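Local coordinates for DUF4439 domain-containing protein (Mycobacterium tuberculosis, PDB 2IB0) that is of unknown function but folds as a four-helix bundle of the ferritin-like class and assembles as a dimer, at residues E18-A29 with A113-E122; A97-N108 with A141-W151. One frame throughout, in Å; residues are numbered along the deposited sequence.

In the fold
From the N terminus the chain runs up helix 18-46, back down helix 52-75, through a long connection into helix 96-120, and after a short turn into helix 124-150. Contact 1 joins the start of the first helix to the end of the third, closing a loop of 83 residues that includes the whole of helix 52-75. Contact 2 joins the start of the third helix to the end of the fourth, closing a shorter hairpin of 32 residues. Their segments alternate along the sequence, so the two loops cross. Helix 96-120 serves both, and the contact centres lie 26 Å apart on opposite sides of the chain's centre.

Contact 1: E18-A29 with A113-E122; sequences EGSADNAALCDA and AWRAVVEHAE
Ala113 opens the contact by setting its CB against CA of Ala29, while its carbonyl O shares water 3 with the O of Ala25. Next comes Trp114, whose CG lies beside its own backbone N (chi1 -68°) and whose ring reaches back to helix 18-29. Ala29 CB sits over one face in a CH-pi contact, 3.8 Å from the centroid of the six-membered ring and 9° off its normal, and Leu26 CD1 meets CZ3 obliquely. The indole N-H is taken by Glu33, further along the first helix. Val117 pushes CG2 against the backbone of Ala25 and also touches Ala29 CB at 3.7 Å. One turn on, His120 brings its ring obliquely to the methyls of Ala21 and Ala25.

Ala121 leaves the helix, its CA 3.4 Å from Asp22 OD1, and the chain then offers Glu122 N to Asp22 OD2. That hydrogen bond is 3.0 Å long and nearly straight (171°), but the N-H comes from above the carboxylate plane. The Glu122 side chain runs on to Glu18 and Gly19, OE1 standing 3.5 Å from Gly19 CA.

Asp22 is buried, and its carboxylate is well supplied: Arg76 forms a salt bridge to OD1, and Asp22 OD2 and Glu122 OE1 stand 4.5 Å apart, with water 2 donating to both. With two acids so close, the arginine, the water and the backbone N-H probably offset their mutual repulsion, so that the turn just after helix 96-120 is bonded to the first helix.

Contact 2: A97-N108 with A141-W151; sequences ADAARLAVRMEN and ATRWNRVLGAW
Trp144 turns its CG beside its own backbone N (chi1 -76°), and its second torsion, near a right angle, presents the indole flat to Ala103. Leu148 starts out the same way, and its second torsion then splits the two methyls, CD1 going to the aliphatic CG of Arg101 and CD2 to Ala100 CB. Ala103 CB stands over one face of the indole, 3.4 Å from the centroid of the five-membered ring and 7° off its normal, a close CH-pi contact. Ala100 CA meets the same ring system obliquely at CE3, and Ala100 CB touches Leu148 CD2 and Trp151 CZ3, each at 3.7 Å.

Two knobs interlock here. Val104 fits among Ala141, Trp144, Asn145 and Leu148, its CG2 3.5 Å from Trp144 CB. In return Leu148 enters the hole formed by Ala97, Ala100, Arg101 and Val104. Toward the other end, Glu107 CB packs on Ala141 CB, while its OE2 is held by Tyr40 and His62 in the bundle interior. At the solvent side, water 4 donates to both Asn108 OD1 and Asn145 OD1.

Val43 of the first helix and Leu54 and Val55 of the second pack on Trp144. Helices 97-108 and 141-150 run antiparallel at 159°, their axes 8.5 Å apart at the closest, and this knobs-into-holes pairing of neighbouring helices is characteristic of the four-helix bundle found in ferritin-like proteins.

Contact 1: E18-A29 with A113-E122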
loop_
_atom_site.group_PDB
_atom_site.type_symbol
_atom_site.label_atom_id
_atom_site.label_comp_id
_atom_site.label_asym_id
_atom_site.label_seq_id
_atom_site.Cartn_x
_atom_site.Cartn_y
_atom_site.Cartn_z
ATOM N N GLU A 18 18.568 -18.320 -3.300
ATOM C CA GLU A 18 17.372 -17.517 -3.596
ATOM C C GLU A 18 16.157 -17.877 -2.740
ATOM O O GLU A 18 15.375 -17.001 -2.339
ATOM C CB GLU A 18 16.997 -17.646 -5.098
ATOM C CG GLU A 18 18.075 -17.195 -6.084
ATOM C CD GLU A 18 18.372 -15.713 -5.964
ATOM O OE1 GLU A 18 17.609 -14.980 -5.291
ATOM O OE2 GLU A 18 19.378 -15.254 -6.521
ATOM N N GLY A 19 15.989 -19.184 -2.535
ATOM C CA GLY A 19 14.851 -19.750 -1.841
ATOM C C GLY A 19 15.120 -19.583 -0.378
ATOM O O GLY A 19 14.204 -19.404 0.417
ATOM N N SER A 20 16.403 -19.643 -0.046
ATOM C CA SER A 20 16.936 -19.237 1.255
ATOM C C SER A 20 16.526 -17.813 1.669
ATOM O O SER A 20 16.018 -17.632 2.770
ATOM C CB SER A 20 18.453 -19.376 1.244
ATOM O OG SER A 20 18.960 -19.428 2.560
ATOM N N ALA A 21 16.708 -16.822 0.780
ATOM C CA ALA A 21 16.310 -15.435 1.065
ATOM C C ALA A 21 14.772 -15.276 1.129
ATOM O O ALA A 21 14.255 -14.525 1.959
ATOM C CB ALA A 21 16.905 -14.465 0.020
ATOM N N ASP A 22 14.065 -16.000 0.250
ATOM C CA ASP A 22 12.594 -16.053 0.215
ATOM C C ASP A 22 12.040 -16.538 1.574
ATOM O O ASP A 22 11.235 -15.836 2.204
ATOM C CB ASP A 22 12.142 -16.968 -0.953
ATOM C CG ASP A 22 10.675 -16.797 -1.330
ATOM O OD1 ASP A 22 9.903 -16.093 -0.603
ATOM O OD2 ASP A 22 10.293 -17.356 -2.409
ATOM N N ASN A 23 12.486 -17.710 2.035
ATOM C CA ASN A 23 12.102 -18.236 3.357
ATOM C C ASN A 23 12.435 -17.307 4.508
ATOM O O ASN A 23 11.636 -17.128 5.450
ATOM C CB ASN A 23 12.755 -19.612 3.605
ATOM C CG ASN A 23 12.214 -20.683 2.669
ATOM O OD1 ASN A 23 11.266 -20.440 1.915
ATOM N ND2 ASN A 23 12.815 -21.865 2.701
ATOM N N ALA A 24 13.639 -16.738 4.450
ATOM C CA ALA A 24 14.068 -15.828 5.477
ATOM C C ALA A 24 13.186 -14.618 5.514
ATOM O O ALA A 24 12.825 -14.185 6.609
ATOM C CB ALA A 24 15.523 -15.430 5.300
ATOM N N ALA A 25 12.818 -14.067 4.340
ATOM C CA ALA A 25 11.974 -12.901 4.344
ATOM C C ALA A 25 10.592 -13.231 4.913
ATOM O O ALA A 25 10.001 -12.419 5.574
ATOM C CB ALA A 25 11.857 -12.276 2.902
ATOM N N LEU A 26 10.032 -14.386 4.576
ATOM C CA LEU A 26 8.656 -14.648 4.967
ATOM C C LEU A 26 8.558 -15.027 6.454
ATOM O O LEU A 26 7.538 -14.711 7.117
ATOM C CB LEU A 26 8.051 -15.733 4.060
ATOM C CG LEU A 26 6.573 -16.101 4.270
ATOM C CD1 LEU A 26 5.629 -14.972 3.961
ATOM C CD2 LEU A 26 6.164 -17.394 3.554
ATOM N N CYS A 27 9.597 -15.718 6.960
ATOM C CA CYS A 27 9.744 -15.953 8.389
ATOM C C CYS A 27 9.848 -14.645 9.158
ATOM O O CYS A 27 9.178 -14.484 10.153
ATOM C CB CYS A 27 10.937 -16.893 8.722
ATOM S SG CYS A 27 10.640 -18.626 8.247
ATOM N N ASP A 28 10.667 -13.697 8.691
ATOM C CA ASP A 28 10.732 -12.369 9.343
ATOM C C ASP A 28 9.367 -11.688 9.372
ATOM O O ASP A 28 9.030 -11.043 10.351
ATOM C CB ASP A 28 11.660 -11.417 8.610
ATOM C CG ASP A 28 13.112 -11.778 8.754
ATOM O OD1 ASP A 28 13.479 -12.463 9.729
ATOM O OD2 ASP A 28 13.884 -11.388 7.849
ATOM N N ALA A 29 8.576 -11.875 8.327
ATOM C CA ALA A 29 7.352 -11.103 8.173
ATOM C C ALA A 29 6.341 -11.708 9.107
ATOM O O ALA A 29 5.570 -10.993 9.722
ATOM C CB ALA A 29 6.860 -11.175 6.740
ATOM N N ALA A 113 8.595 -5.118 6.358
ATOM C CA ALA A 113 8.815 -6.574 6.327
ATOM C C ALA A 113 8.154 -7.196 5.077
ATOM O O ALA A 113 8.729 -8.040 4.425
ATOM C CB ALA A 113 8.303 -7.229 7.578
ATOM N N TRP A 114 6.958 -6.743 4.745
ATOM C CA TRP A 114 6.305 -7.163 3.508
ATOM C C TRP A 114 6.968 -6.710 2.216
ATOM O O TRP A 114 6.995 -7.471 1.248
ATOM C CB TRP A 114 4.801 -6.868 3.537
ATOM C CG TRP A 114 4.169 -7.791 4.567
ATOM C CD1 TRP A 114 3.668 -7.436 5.791
ATOM C CD2 TRP A 114 4.039 -9.211 4.472
ATOM N NE1 TRP A 114 3.214 -8.547 6.461
ATOM C CE2 TRP A 114 3.430 -9.654 5.673
ATOM C CE3 TRP A 114 4.373 -10.159 3.481
ATOM C CZ2 TRP A 114 3.127 -10.984 5.912
ATOM C CZ3 TRP A 114 4.093 -11.510 3.729
ATOM C CH2 TRP A 114 3.479 -11.909 4.938
ATOM N N ARG A 115 7.518 -5.499 2.181
ATOM C CA ARG A 115 8.303 -5.093 1.007
ATOM C C ARG A 115 9.480 -6.036 0.805
ATOM O O ARG A 115 9.843 -6.314 -0.319
ATOM C CB ARG A 115 8.781 -3.653 1.136
ATOM C CG ARG A 115 9.503 -3.156 -0.068
ATOM C CD ARG A 115 9.841 -1.665 0.062
ATOM N NE ARG A 115 8.675 -0.887 0.466
ATOM C CZ ARG A 115 8.494 -0.326 1.658
ATOM N NH1 ARG A 115 9.420 -0.432 2.623
ATOM N NH2 ARG A 115 7.371 0.356 1.883
ATOM N N ALA A 116 10.084 -6.532 1.890
ATOM C CA ALA A 116 11.176 -7.517 1.737
ATOM C C ALA A 116 10.721 -8.852 1.144
ATOM O O ALA A 116 11.455 -9.476 0.402
ATOM C CB ALA A 116 11.880 -7.748 3.067
ATOM N N VAL A 117 9.532 -9.325 1.530
ATOM C CA VAL A 117 8.964 -10.528 0.901
ATOM C C VAL A 117 8.672 -10.286 -0.613
ATOM O O VAL A 117 8.986 -11.145 -1.491
ATOM C CB VAL A 117 7.709 -11.041 1.699
ATOM C CG1 VAL A 117 7.113 -12.276 1.028
ATOM C CG2 VAL A 117 8.072 -11.398 3.237
ATOM N N VAL A 118 8.080 -9.129 -0.946
ATOM C CA VAL A 118 7.861 -8.806 -2.392
ATOM C C VAL A 118 9.174 -8.949 -3.140
ATOM O O VAL A 118 9.228 -9.512 -4.245
ATOM C CB VAL A 118 7.307 -7.335 -2.655
ATOM C CG1 VAL A 118 7.296 -6.964 -4.176
ATOM C CG2 VAL A 118 5.939 -7.139 -2.046
ATOM N N GLU A 119 10.220 -8.355 -2.567
ATOM C CA GLU A 119 11.523 -8.306 -3.191
ATOM C C GLU A 119 12.168 -9.710 -3.397
ATOM O O GLU A 119 12.738 -9.987 -4.443
ATOM C CB GLU A 119 12.406 -7.416 -2.316
ATOM C CG GLU A 119 13.813 -7.269 -2.873
ATOM C CD GLU A 119 14.656 -6.298 -2.065
ATOM O OE1 GLU A 119 14.231 -5.873 -0.977
ATOM O OE2 GLU A 119 15.746 -5.944 -2.541
ATOM N N HIS A 120 12.056 -10.586 -2.392
ATOM C CA HIS A 120 12.719 -11.908 -2.429
ATOM C C HIS A 120 11.798 -13.084 -2.768
ATOM O O HIS A 120 12.276 -14.204 -2.869
ATOM C CB HIS A 120 13.433 -12.212 -1.096
ATOM C CG HIS A 120 14.484 -11.201 -0.727
ATOM N ND1 HIS A 120 15.643 -11.039 -1.458
ATOM C CD2 HIS A 120 14.546 -10.300 0.272
ATOM C CE1 HIS A 120 16.367 -10.072 -0.935
ATOM N NE2 HIS A 120 15.730 -9.613 0.123
ATOM N N ALA A 121 10.503 -12.839 -2.964
ATOM C CA ALA A 121 9.572 -13.949 -3.252
ATOM C C ALA A 121 9.762 -14.397 -4.667
ATOM O O ALA A 121 9.654 -13.581 -5.592
ATOM C CB ALA A 121 8.139 -13.547 -3.042
ATOM N N GLU A 122 10.002 -15.699 -4.842
ATOM C CA GLU A 122 10.254 -16.279 -6.202
ATOM C C GLU A 122 9.011 -16.429 -7.053
ATOM O O GLU A 122 9.057 -16.231 -8.299
ATOM C CB GLU A 122 10.990 -17.597 -6.091
ATOM C CG GLU A 122 12.303 -17.497 -5.318
ATOM C CD GLU A 122 13.252 -18.581 -5.678
ATOM O OE1 GLU A 122 13.263 -19.571 -4.935
ATOM O OE2 GLU A 122 13.953 -18.463 -6.724
HETATM O O HOH W 1 10.417 -13.176 0.172
HETATM O O HOH W 2 11.190 -19.916 -2.896
HETATM O O HOH W 3 10.520 -9.771 5.729
#

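Contact 2: A97-N108 with A141-W151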
loop_
_atom_site.group_PDB
_atom_site.type_symbol
_atom_site.label_atom_id
_atom_site.label_comp_id
_atom_site.label_asym_id
_atom_site.label_seq_id
_atom_site.Cartn_x
_atom_site.Cartn_y
_atom_site.Cartn_z
ATOM N N ALA A 97 -3.200 8.254 23.678
ATOM C CA ALA A 97 -2.491 8.815 22.479
ATOM C C ALA A 97 -1.250 8.063 22.026
ATOM O O ALA A 97 -0.905 8.008 20.809
ATOM C CB ALA A 97 -2.152 10.243 22.680
ATOM N N ASP A 98 -0.552 7.465 22.984
ATOM C CA ASP A 98 0.623 6.684 22.646
ATOM C C ASP A 98 0.246 5.489 21.789
ATOM O O ASP A 98 1.061 5.013 21.014
ATOM C CB ASP A 98 1.309 6.170 23.875
ATOM C CG ASP A 98 1.864 7.257 24.720
ATOM O OD1 ASP A 98 2.258 8.298 24.162
ATOM O OD2 ASP A 98 1.916 7.055 25.947
ATOM N N ALA A 99 -0.977 5.011 21.954
ATOM C CA ALA A 99 -1.412 3.746 21.339
ATOM C C ALA A 99 -1.619 3.845 19.816
ATOM O O ALA A 99 -1.277 2.901 19.089
ATOM C CB ALA A 99 -2.681 3.245 21.999
ATOM N N ALA A 100 -2.240 4.933 19.375
ATOM C CA ALA A 100 -2.277 5.321 17.946
ATOM C C ALA A 100 -0.860 5.468 17.289
ATOM O O ALA A 100 -0.636 4.974 16.193
ATOM C CB ALA A 100 -3.103 6.573 17.775
ATOM N N ARG A 101 0.092 6.108 17.974
ATOM C CA ARG A 101 1.457 6.134 17.490
ATOM C C ARG A 101 2.063 4.730 17.412
ATOM O O ARG A 101 2.823 4.419 16.498
ATOM C CB ARG A 101 2.334 7.014 18.390
ATOM C CG ARG A 101 2.161 8.513 18.134
ATOM C CD ARG A 101 3.233 9.381 18.912
ATOM N NE ARG A 101 2.971 9.499 20.374
ATOM C CZ ARG A 101 2.031 10.298 20.910
ATOM N NH1 ARG A 101 1.218 11.007 20.112
ATOM N NH2 ARG A 101 1.867 10.363 22.234
ATOM N N LEU A 102 1.759 3.898 18.398
ATOM C CA LEU A 102 2.253 2.525 18.407
ATOM C C LEU A 102 1.695 1.804 17.193
ATOM O O LEU A 102 2.413 1.066 16.546
ATOM C CB LEU A 102 1.803 1.785 19.698
ATOM C CG LEU A 102 2.122 0.288 19.846
ATOM C CD1 LEU A 102 3.611 0.027 19.691
ATOM C CD2 LEU A 102 1.607 -0.218 21.209
ATOM N N ALA A 103 0.401 1.957 16.968
ATOM C CA ALA A 103 -0.266 1.315 15.824
ATOM C C ALA A 103 0.388 1.743 14.500
ATOM O O ALA A 103 0.640 0.924 13.638
ATOM C CB ALA A 103 -1.750 1.655 15.797
ATOM N N VAL A 104 0.709 3.018 14.349
ATOM C CA VAL A 104 1.364 3.493 13.093
ATOM C C VAL A 104 2.758 2.821 12.988
ATOM O O VAL A 104 3.158 2.301 11.943
ATOM C CB VAL A 104 1.529 5.044 13.092
ATOM C CG1 VAL A 104 2.381 5.540 11.870
ATOM C CG2 VAL A 104 0.174 5.715 13.164
ATOM N N ARG A 105 3.514 2.857 14.070
ATOM C CA ARG A 105 4.854 2.279 14.036
ATOM C C ARG A 105 4.789 0.780 13.654
ATOM O O ARG A 105 5.618 0.297 12.880
ATOM C CB ARG A 105 5.560 2.469 15.381
ATOM C CG ARG A 105 6.722 1.503 15.536
ATOM C CD ARG A 105 7.913 1.831 14.598
ATOM N NE ARG A 105 8.960 2.442 15.409
ATOM C CZ ARG A 105 10.039 1.811 15.856
ATOM N NH1 ARG A 105 10.295 0.540 15.526
ATOM N NH2 ARG A 105 10.881 2.484 16.610
ATOM N N MET A 106 3.804 0.070 14.193
ATOM C CA MET A 106 3.662 -1.359 13.940
ATOM C C MET A 106 3.309 -1.656 12.478
ATOM O O MET A 106 3.903 -2.506 11.873
ATOM C CB MET A 106 2.680 -2.018 14.921
ATOM C CG MET A 106 3.124 -1.988 16.405
ATOM S SD MET A 106 2.144 -3.182 17.344
ATOM C CE MET A 106 0.528 -2.357 17.150
ATOM N N GLU A 107 2.438 -0.841 11.897
ATOM C CA GLU A 107 2.013 -0.959 10.495
ATOM C C GLU A 107 3.146 -0.621 9.555
ATOM O O GLU A 107 3.344 -1.293 8.555
ATOM C CB GLU A 107 0.802 -0.056 10.275
ATOM C CG GLU A 107 -0.490 -0.536 11.039
ATOM C CD GLU A 107 -0.965 -1.998 10.716
ATOM O OE1 GLU A 107 -0.574 -2.622 9.689
ATOM O OE2 GLU A 107 -1.785 -2.521 11.496
ATOM N N ASN A 108 3.871 0.460 9.866
ATOM C CA ASN A 108 5.078 0.836 9.146
ATOM C C ASN A 108 6.158 -0.244 9.191
ATOM O O ASN A 108 6.751 -0.535 8.172
ATOM C CB ASN A 108 5.627 2.187 9.642
ATOM C CG ASN A 108 4.801 3.381 9.147
ATOM O OD1 ASN A 108 4.889 4.496 9.676
ATOM N ND2 ASN A 108 4.021 3.156 8.140
ATOM N N ALA A 141 -1.752 2.092 8.496
ATOM C CA ALA A 141 -0.951 3.231 8.990
ATOM C C ALA A 141 -1.598 4.577 8.658
ATOM O O ALA A 141 -1.626 5.476 9.522
ATOM C CB ALA A 141 0.541 3.173 8.460
ATOM N N THR A 142 -2.108 4.755 7.428
ATOM C CA THR A 142 -2.704 6.037 7.106
ATOM C C THR A 142 -3.978 6.247 7.953
ATOM O O THR A 142 -4.286 7.363 8.344
ATOM C CB THR A 142 -3.091 6.208 5.588
ATOM O OG1 THR A 142 -4.215 5.375 5.304
ATOM C CG2 THR A 142 -1.975 5.817 4.679
ATOM N N ARG A 143 -4.751 5.185 8.172
ATOM C CA ARG A 143 -5.941 5.274 9.031
ATOM C C ARG A 143 -5.623 5.673 10.499
ATOM O O ARG A 143 -6.343 6.446 11.095
ATOM C CB ARG A 143 -6.707 3.941 9.016
ATOM C CG ARG A 143 -7.249 3.664 7.664
ATOM C CD ARG A 143 -8.031 2.330 7.524
ATOM N NE ARG A 143 -9.259 2.380 8.322
ATOM C CZ ARG A 143 -9.963 1.323 8.752
ATOM N NH1 ARG A 143 -9.588 0.056 8.483
ATOM N NH2 ARG A 143 -11.062 1.537 9.483
ATOM N N TRP A 144 -4.550 5.156 11.066
ATOM C CA TRP A 144 -4.130 5.551 12.416
ATOM C C TRP A 144 -3.528 6.956 12.482
ATOM O O TRP A 144 -3.687 7.643 13.479
ATOM C CB TRP A 144 -3.164 4.520 13.016
ATOM C CG TRP A 144 -3.862 3.294 13.479
ATOM C CD1 TRP A 144 -3.906 2.070 12.850
ATOM C CD2 TRP A 144 -4.624 3.155 14.702
ATOM N NE1 TRP A 144 -4.669 1.181 13.605
ATOM C CE2 TRP A 144 -5.104 1.817 14.749
ATOM C CE3 TRP A 144 -4.935 4.032 15.763
ATOM C CZ2 TRP A 144 -5.901 1.324 15.831
ATOM C CZ3 TRP A 144 -5.731 3.536 16.846
ATOM C CH2 TRP A 144 -6.200 2.195 16.850
ATOM N N ASN A 145 -2.861 7.381 11.397
ATOM C CA ASN A 145 -2.351 8.726 11.270
ATOM C C ASN A 145 -3.484 9.754 11.170
ATOM O O ASN A 145 -3.357 10.877 11.646
ATOM C CB ASN A 145 -1.473 8.824 10.038
ATOM C CG ASN A 145 -0.003 8.611 10.342
ATOM O OD1 ASN A 145 0.709 7.852 9.619
ATOM N ND2 ASN A 145 0.491 9.297 11.383
ATOM N N ARG A 146 -4.575 9.356 10.526
ATOM C CA ARG A 146 -5.772 10.154 10.450
ATOM C C ARG A 146 -6.410 10.270 11.852
ATOM O O ARG A 146 -6.893 11.335 12.219
ATOM C CB ARG A 146 -6.750 9.524 9.460
ATOM C CG ARG A 146 -7.917 10.370 9.086
ATOM C CD ARG A 146 -8.547 9.777 7.797
ATOM N NE ARG A 146 -7.687 9.998 6.620
ATOM C CZ ARG A 146 -7.417 9.094 5.661
ATOM N NH1 ARG A 146 -7.911 7.865 5.700
ATOM N NH2 ARG A 146 -6.618 9.433 4.658
ATOM N N VAL A 147 -6.393 9.185 12.631
ATOM C CA VAL A 147 -6.769 9.268 14.040
ATOM C C VAL A 147 -5.889 10.271 14.823
ATOM O O VAL A 147 -6.411 11.185 15.484
ATOM C CB VAL A 147 -6.800 7.842 14.703
ATOM C CG1 VAL A 147 -7.065 7.950 16.216
ATOM C CG2 VAL A 147 -7.898 6.994 14.044
ATOM N N LEU A 148 -4.558 10.129 14.774
ATOM C CA LEU A 148 -3.658 11.090 15.464
ATOM C C LEU A 148 -3.937 12.530 15.075
ATOM O O LEU A 148 -3.996 13.384 15.933
ATOM C CB LEU A 148 -2.188 10.794 15.143
ATOM C CG LEU A 148 -1.621 9.581 15.876
ATOM C CD1 LEU A 148 -0.217 9.246 15.343
ATOM C CD2 LEU A 148 -1.595 9.886 17.379
ATOM N N GLY A 149 -4.031 12.798 13.758
ATOM C CA GLY A 149 -4.274 14.146 13.202
ATOM C C GLY A 149 -5.564 14.819 13.651
ATOM O O GLY A 149 -5.670 16.035 13.613
ATOM N N ALA A 150 -6.566 14.022 14.019
ATOM C CA ALA A 150 -7.812 14.484 14.629
ATOM C C ALA A 150 -7.731 14.658 16.167
ATOM O O ALA A 150 -8.682 15.177 16.797
ATOM C CB ALA A 150 -8.963 13.502 14.273
ATOM N N TRP A 151 -6.634 14.232 16.784
ATOM C CA TRP A 151 -6.478 14.508 18.190
ATOM C C TRP A 151 -5.571 15.707 18.411
ATOM O O TRP A 151 -4.761 16.012 17.545
ATOM C CB TRP A 151 -5.904 13.312 18.935
ATOM C CG TRP A 151 -6.791 12.126 18.947
ATOM C CD1 TRP A 151 -8.126 12.096 18.720
ATOM C CD2 TRP A 151 -6.393 10.787 19.307
ATOM N NE1 TRP A 151 -8.585 10.801 18.849
ATOM C CE2 TRP A 151 -7.537 9.973 19.192
ATOM C CE3 TRP A 151 -5.170 10.202 19.668
ATOM C CZ2 TRP A 151 -7.517 8.603 19.476
ATOM C CZ3 TRP A 151 -5.136 8.783 19.952
ATOM C CH2 TRP A 151 -6.307 8.023 19.842
HETATM O O HOH W 4 3.208 7.109 8.855
#